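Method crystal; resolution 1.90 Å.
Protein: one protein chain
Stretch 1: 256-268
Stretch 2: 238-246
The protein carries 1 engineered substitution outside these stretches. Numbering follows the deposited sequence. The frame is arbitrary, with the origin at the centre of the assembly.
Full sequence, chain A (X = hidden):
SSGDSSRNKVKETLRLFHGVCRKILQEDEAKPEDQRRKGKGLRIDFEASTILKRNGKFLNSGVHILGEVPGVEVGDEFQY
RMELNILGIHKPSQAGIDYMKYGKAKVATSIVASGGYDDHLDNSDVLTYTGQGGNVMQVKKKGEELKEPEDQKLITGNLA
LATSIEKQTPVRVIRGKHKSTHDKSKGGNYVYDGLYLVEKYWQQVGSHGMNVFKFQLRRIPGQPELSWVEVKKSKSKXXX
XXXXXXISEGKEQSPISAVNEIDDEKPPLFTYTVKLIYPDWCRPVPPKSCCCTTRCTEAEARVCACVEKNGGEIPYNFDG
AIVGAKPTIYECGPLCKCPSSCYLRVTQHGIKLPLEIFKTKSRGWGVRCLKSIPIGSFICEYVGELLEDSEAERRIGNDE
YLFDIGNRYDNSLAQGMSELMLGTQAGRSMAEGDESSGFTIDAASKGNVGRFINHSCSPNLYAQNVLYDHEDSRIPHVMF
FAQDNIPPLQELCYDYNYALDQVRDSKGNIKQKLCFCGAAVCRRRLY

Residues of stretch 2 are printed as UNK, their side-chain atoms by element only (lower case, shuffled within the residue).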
# COMPACT_ATOMS: atom_id res chain seq x y z
N ILE A 256 6.96 -13.61 13.34
CA ILE A 256 7.24 -13.38 11.93
C ILE A 256 7.77 -14.67 11.32
O ILE A 256 8.90 -15.07 11.59
CB ILE A 256 8.24 -12.22 11.74
CG1 ILE A 256 7.62 -10.91 12.24
CG2 ILE A 256 8.64 -12.09 10.27
CD1 ILE A 256 8.57 -9.71 12.21
N SER A 257 6.95 -15.33 10.52
CA SER A 257 7.29 -16.64 10.01
C SER A 257 8.15 -16.56 8.75
O SER A 257 8.33 -15.48 8.16
CB SER A 257 6.03 -17.45 9.71
OG SER A 257 5.21 -16.77 8.78
N ALA A 258 8.69 -17.70 8.34
CA ALA A 258 9.48 -17.80 7.13
C ALA A 258 8.95 -18.91 6.23
O ALA A 258 8.74 -20.05 6.67
CB ALA A 258 10.94 -18.04 7.46
N VAL A 259 8.73 -18.57 4.96
CA VAL A 259 8.19 -19.51 3.99
C VAL A 259 9.15 -19.66 2.81
O VAL A 259 9.64 -18.67 2.26
CB VAL A 259 6.80 -19.06 3.49
CG1 VAL A 259 6.30 -19.96 2.37
CG2 VAL A 259 5.81 -19.02 4.65
N ASN A 260 9.43 -20.89 2.42
CA ASN A 260 10.27 -21.14 1.26
C ASN A 260 9.65 -22.23 0.40
O ASN A 260 9.63 -23.40 0.77
CB ASN A 260 11.69 -21.54 1.69
CG ASN A 260 12.66 -21.64 0.52
OD1 ASN A 260 12.25 -21.72 -0.64
ND2 ASN A 260 13.95 -21.65 0.83
N GLU A 261 9.13 -21.84 -0.76
CA GLU A 261 8.52 -22.79 -1.68
C GLU A 261 9.38 -22.92 -2.93
O GLU A 261 8.96 -23.49 -3.94
CB GLU A 261 7.10 -22.36 -2.04
CG GLU A 261 6.25 -22.01 -0.83
CD GLU A 261 4.84 -21.60 -1.21
OE1 GLU A 261 4.47 -20.44 -0.92
OE2 GLU A 261 4.11 -22.43 -1.79
N ILE A 262 10.60 -22.40 -2.85
CA ILE A 262 11.50 -22.35 -4.00
C ILE A 262 12.59 -23.41 -3.90
O ILE A 262 12.85 -24.14 -4.86
CB ILE A 262 12.17 -20.96 -4.12
CG1 ILE A 262 11.11 -19.86 -4.24
CG2 ILE A 262 13.13 -20.94 -5.31
CD1 ILE A 262 10.10 -20.10 -5.34
N ASP A 263 13.23 -23.49 -2.74
CA ASP A 263 14.32 -24.43 -2.52
C ASP A 263 14.30 -24.97 -1.09
O ASP A 263 13.28 -24.90 -0.41
CB ASP A 263 15.66 -23.77 -2.85
CG ASP A 263 15.82 -22.41 -2.18
OD1 ASP A 263 15.57 -22.31 -0.96
OD2 ASP A 263 16.18 -21.44 -2.88
N ASP A 264 15.43 -25.49 -0.63
CA ASP A 264 15.50 -26.12 0.69
C ASP A 264 16.18 -25.22 1.72
O ASP A 264 16.34 -25.60 2.88
CB ASP A 264 16.23 -27.46 0.60
CG ASP A 264 15.55 -28.43 -0.35
OD1 ASP A 264 14.30 -28.51 -0.32
OD2 ASP A 264 16.25 -29.10 -1.13
N GLU A 265 16.57 -24.02 1.29
CA GLU A 265 17.23 -23.05 2.15
C GLU A 265 16.40 -22.65 3.37
O GLU A 265 15.19 -22.48 3.28
CB GLU A 265 17.57 -21.79 1.34
CG GLU A 265 19.04 -21.47 1.21
CD GLU A 265 19.28 -20.30 0.28
OE1 GLU A 265 19.18 -20.49 -0.95
OE2 GLU A 265 19.53 -19.18 0.78
N LYS A 266 17.06 -22.50 4.51
CA LYS A 266 16.42 -21.97 5.71
C LYS A 266 16.88 -20.53 5.88
O LYS A 266 17.87 -20.14 5.25
CB LYS A 266 16.76 -22.82 6.94
CG LYS A 266 15.78 -23.96 7.19
CD LYS A 266 15.84 -24.99 6.08
CE LYS A 266 14.87 -26.14 6.32
NZ LYS A 266 14.99 -27.17 5.25
N PRO A 267 16.17 -19.73 6.69
CA PRO A 267 16.55 -18.31 6.82
C PRO A 267 17.98 -18.13 7.32
O PRO A 267 18.47 -18.96 8.09
CB PRO A 267 15.55 -17.77 7.84
CG PRO A 267 14.38 -18.69 7.75
CD PRO A 267 14.94 -20.04 7.44
N PRO A 268 18.65 -17.05 6.89
CA PRO A 268 20.05 -16.82 7.24
C PRO A 268 20.26 -16.54 8.71
O PRO A 268 19.34 -16.14 9.43
CB PRO A 268 20.43 -15.61 6.39
CG PRO A 268 19.15 -14.89 6.16
CD PRO A 268 18.11 -15.97 6.03
N UNK A 238 -1.68 -27.15 6.55
CA UNK A 238 -0.51 -27.80 5.97
C UNK A 238 0.30 -26.89 5.06
O UNK A 238 0.97 -27.37 4.15
o UNK A 238 -4.47 -27.85 0.88
c UNK A 238 -2.27 -28.16 1.72
c UNK A 238 -1.42 -28.45 2.77
c UNK A 238 -1.91 -28.72 4.04
c UNK A 238 -3.63 -28.14 1.93
c UNK A 238 -3.29 -28.69 4.23
c UNK A 238 -4.15 -28.40 3.18
c UNK A 238 -0.96 -29.04 5.19
N UNK A 239 0.23 -25.58 5.31
CA UNK A 239 0.78 -24.58 4.39
C UNK A 239 2.18 -24.92 3.88
O UNK A 239 3.13 -25.05 4.66
n UNK A 239 2.60 -17.70 3.17
n UNK A 239 2.24 -18.17 5.39
n UNK A 239 1.83 -19.77 3.79
c UNK A 239 1.23 -22.12 4.07
c UNK A 239 2.23 -18.55 4.12
c UNK A 239 0.81 -23.21 5.04
c UNK A 239 1.40 -20.78 4.74
N UNK A 240 2.29 -25.06 2.57
CA UNK A 240 3.54 -25.44 1.92
C UNK A 240 4.66 -24.44 2.20
O UNK A 240 4.44 -23.23 2.21
c UNK A 240 3.34 -25.57 0.41
c UNK A 240 3.02 -26.99 -0.05
o UNK A 240 0.82 -26.39 -0.74
c UNK A 240 1.53 -27.24 -0.17
o UNK A 240 1.07 -28.30 0.32
N UNK A 241 5.85 -24.97 2.45
CA UNK A 241 7.05 -24.15 2.52
C UNK A 241 7.39 -23.51 3.85
O UNK A 241 8.43 -22.87 3.98
N UNK A 242 6.52 -23.67 4.85
CA UNK A 242 6.78 -23.08 6.16
C UNK A 242 8.07 -23.62 6.77
O UNK A 242 8.22 -24.83 6.98
c UNK A 242 5.60 -23.32 7.10
c UNK A 242 4.42 -22.99 9.30
c UNK A 242 5.65 -22.63 8.46
c UNK A 242 5.76 -21.13 8.29
N UNK A 243 9.01 -22.71 7.05
CA UNK A 243 10.34 -23.05 7.56
C UNK A 243 10.44 -22.83 9.05
O UNK A 243 11.01 -23.64 9.78
c UNK A 243 11.41 -22.18 6.88
s UNK A 243 11.46 -22.25 5.11
N UNK A 244 9.91 -21.70 9.50
CA UNK A 244 10.10 -21.23 10.86
C UNK A 244 8.86 -20.45 11.29
O UNK A 244 8.37 -19.62 10.53
c UNK A 244 11.89 -20.13 12.36
n UNK A 244 14.00 -20.67 14.60
c UNK A 244 13.95 -19.50 13.69
c UNK A 244 11.35 -20.35 10.95
c UNK A 244 13.39 -19.85 12.32
N UNK A 245 8.37 -20.71 12.49
CA UNK A 245 7.17 -20.02 12.96
C UNK A 245 7.47 -18.56 13.31
O UNK A 245 6.65 -17.67 13.09
c UNK A 245 6.58 -20.73 14.18
c UNK A 245 5.83 -22.05 13.96
c UNK A 245 6.78 -23.24 13.78
c UNK A 245 4.86 -21.94 12.80
N UNK A 246 8.66 -18.31 13.85
CA UNK A 246 9.00 -16.98 14.34
C UNK A 246 10.50 -16.70 14.27
O UNK A 246 11.25 -17.15 15.12
c UNK A 246 8.50 -16.83 15.78
o UNK A 246 8.86 -14.49 15.49
o UNK A 246 8.42 -15.22 17.52
c UNK A 246 8.61 -15.41 16.30
O HOH W 1 2.76 -20.87 1.52
O HOH W 2 1.98 -18.42 0.31

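Position 238 carries one carbon followed by a ring of six carbons that bears an oxygen, and none of these atoms comes near stretch 1. A phenol ring identifies Tyr 238, which is poorly ordered and takes no part in the contact. At position 239 three carbons lead to a nitrogen and then to a carbon holding two further nitrogens. Val 259 lies over one face of this planar group, its CG2 3.6 Å from the carbon that joins the three nitrogens. The group is a guanidinium and the residue Arg 239, whose chain is extended, with chi1 to chi3 all t. One water accepts from Arg 239 NE at 2.7 Å and donates weakly to Glu 261 OE1 at 3.0 Å, joining the two side chains indirectly.

Position 240 has three carbons, the third carrying two oxygens. The end of this side chain leads away from stretch 1, while the backbone O of position 240 lies 3.7 Å from Glu 261 CG. Such a carboxylate could end Glu but not the shorter Asp, and the residue is Glu 240. Its backbone O also accepts from the water held by Arg 239 NE.

Position 241 has no side-chain atoms and a phi of 86°. An ideal CB here would lie 2.6 Å from Glu 261 CG and 2.8 Å from Asn 260 O, both clashes, so the packing as well as the backbone conformation suits glycine. It is Gly 241, within a type II turn that begins at Arg 239. Position 242 shows four carbons forked at the second; one end carbon lies 4.2 Å from Val 259 CG2 and 3.6 Å from Ala 258 O. The residue is Leu 242, with chi1 t and chi2 p, on the side of the sheet that it shares with Val 259.

At position 243 one carbon bears one sulfur; CB points toward stretch 1, 4.2 Å from Ala 258 CB and likewise 4.2 Å from Pro 267 CD, and the sulfur is 3.5 Å from Asn 260 CB. This is Cys 243. Position 244 has four carbons in a row ending in nitrogen, on the same side of the sheet as Ala 258, with CB 4.2 Å from Ala 258 CB and the end leading away: Lys 244. Position 245 again has four carbons forked at the second, and its CB points away from stretch 1; it is Leu 245. Position 246 has two carbons, the second with two oxygens, one of which accepts from Ile 256 N at 3.0 Å. This is Asp 246.

The contact is an antiparallel pairing interrupted by a beta bulge. Ala 258 N donates to Lys 244 O at 2.9 Å, whereas Ala 258 O receives Cys 243 N at 2.7 Å and, weakly, Lys 244 N at 3.5 Å. The extra residue shifts the register, so that Val 259 pairs with Leu 242. Asn 260 N then donates to Gly 241 O at 2.7 Å, continuing the pairing to the turn. Backbone bonds thus align the stretches, and Cys 243 and Val 259 pack against the opposing stretch.

Stretch 2 238-246: YREGLCKLD
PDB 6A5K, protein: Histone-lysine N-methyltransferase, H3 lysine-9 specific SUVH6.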